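Protein KP700603 (Klebsiella pneumoniae 700603, PDB 5KVK) is of unknown function but belongs to the competence-damaged protein (CinA) superfamily. Local coordinates at residues Val151-Ala154 / Val155-Ala158. Residues are numbered along the deposited sequence; the frame is centred on the assembly and turned at random. Where two conformers were deposited one is given.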
loop_
_atom_site.group_PDB
_atom_site.type_symbol
_atom_site.label_atom_id
_atom_site.label_comp_id
_atom_site.label_asym_id
_atom_site.label_seq_id
_atom_site.Cartn_x
_atom_site.Cartn_y
_atom_site.Cartn_z
ATOM N N VAL A 151 1.640 13.337 -6.387
ATOM C CA VAL A 151 1.913 12.019 -5.812
ATOM C C VAL A 151 3.250 11.503 -6.315
ATOM O O VAL A 151 4.064 11.003 -5.540
ATOM C CB VAL A 151 0.776 11.038 -6.136
ATOM C CG1 VAL A 151 1.226 9.576 -5.776
ATOM C CG2 VAL A 151 -0.392 11.425 -5.279
ATOM N N ALA A 152 3.498 11.647 -7.618
ATOM C CA ALA A 152 4.738 11.134 -8.184
ATOM C C ALA A 152 5.914 11.916 -7.635
ATOM O O ALA A 152 6.936 11.331 -7.285
ATOM C CB ALA A 152 4.699 11.215 -9.728
ATOM N N GLN A 153 5.775 13.230 -7.515
ATOM C CA GLN A 153 6.870 14.036 -6.949
ATOM C C GLN A 153 7.129 13.715 -5.490
ATOM O O GLN A 153 8.292 13.689 -5.049
ATOM C CB GLN A 153 6.559 15.521 -7.091
ATOM C CG GLN A 153 6.599 16.009 -8.536
ATOM C CD GLN A 153 6.189 17.458 -8.614
ATOM O OE1 GLN A 153 7.001 18.364 -8.427
ATOM N NE2 GLN A 153 4.889 17.678 -8.833
ATOM N N ALA A 154 6.069 13.451 -4.741
ATOM C CA ALA A 154 6.240 13.099 -3.331
ATOM C C ALA A 154 6.933 11.750 -3.162
ATOM O O ALA A 154 7.814 11.614 -2.307
ATOM C CB ALA A 154 4.873 13.110 -2.622
ATOM N N VAL A 155 6.553 10.752 -3.956
ATOM C CA VAL A 155 7.219 9.444 -3.906
ATOM C C VAL A 155 8.710 9.620 -4.226
ATOM O O VAL A 155 9.589 9.089 -3.521
ATOM C CB VAL A 155 6.539 8.474 -4.904
ATOM C CG1 VAL A 155 7.402 7.217 -5.175
ATOM C CG2 VAL A 155 5.103 8.079 -4.387
ATOM N N ARG A 156 9.027 10.356 -5.313
ATOM C CA ARG A 156 10.435 10.521 -5.652
ATOM C C ARG A 156 11.167 11.303 -4.578
ATOM O O ARG A 156 12.280 10.937 -4.200
ATOM C CB ARG A 156 10.602 11.198 -7.015
ATOM C CG ARG A 156 10.422 10.220 -8.166
ATOM C CD ARG A 156 10.810 10.807 -9.511
ATOM N NE ARG A 156 9.977 11.959 -9.826
ATOM C CZ ARG A 156 8.860 11.915 -10.534
ATOM N NH1 ARG A 156 8.396 10.775 -11.019
ATOM N NH2 ARG A 156 8.194 13.035 -10.726
ATOM N N PHE A 157 10.548 12.386 -4.060
ATOM C CA PHE A 157 11.223 13.137 -3.000
ATOM C C PHE A 157 11.525 12.253 -1.787
ATOM O O PHE A 157 12.621 12.345 -1.205
ATOM C CB PHE A 157 10.402 14.345 -2.575
ATOM C CG PHE A 157 11.117 15.205 -1.545
ATOM C CD1 PHE A 157 10.700 15.210 -0.212
ATOM C CD2 PHE A 157 12.215 15.979 -1.923
ATOM C CE1 PHE A 157 11.384 16.013 0.732
ATOM C CE2 PHE A 157 12.894 16.746 -0.984
ATOM C CZ PHE A 157 12.476 16.738 0.344
ATOM N N ALA A 158 10.573 11.393 -1.396
ATOM C CA ALA A 158 10.797 10.526 -0.228
ATOM C C ALA A 158 12.066 9.704 -0.431
ATOM O O ALA A 158 12.918 9.583 0.472
ATOM C CB ALA A 158 9.583 9.622 -0.036
#
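In one of its two modelled conformers, Arg156 folds its guanidinium back over the preceding turn of helix and lays it flat across the peptide of Ala152, whose carbonyl O sits 3.8 Å from the guanidinium plane, over its centre. Its chain bends at chi3 (-61°), which turns the group back along the helix until NH1 comes 3.9 Å from Ala152 CB; the small methyl of an alanine suits a place where a flat cation spreads over the backbone. The other terminal nitrogen, NH2, lies 4.0 Å from Gln153 CG, a touch with the aliphatic part of that glutamine.

Beneath these side chains run four successive i to i+4 backbone bonds of an alpha-helix. Among them, Arg156 N donates to Ala152 O at 3.0 Å and Phe157 N to Gln153 O at 2.8 Å, so Ala152 O is bonded by an amide while the guanidinium covers it. On another side of the helix Val151 CG1 and Val155 CG2 are 4.4 Å apart, a loose apolar touch one turn along. With chi1 at 165°, Val155 CG2 stands beside its own backbone N and comes 3.3 Å from Val151 O.

Further out, Arg156 NH1 is hydrogen-bonded to Thr12 OG1, at the start of helix 12-26. The length of Gln153 lets NE2 donate to Thr144 O, just before the helix, and to Ala149 O in its first turn. Phe157, a large ring suited to lying against a sheet, meets Phe128 edge-to-face. Helix 147-165 thus rests on strand 125-132 through Ala154, Phe157 and Ala158, the small alanines allowing close approach to Phe128, and on strand 135-142 through Phe157, which touches Gln139 and Met141; the beta-branched valines set compact apolar groups against helix 40-46, Val151 at Asn40 and Val155 at Asn40 and Leu41.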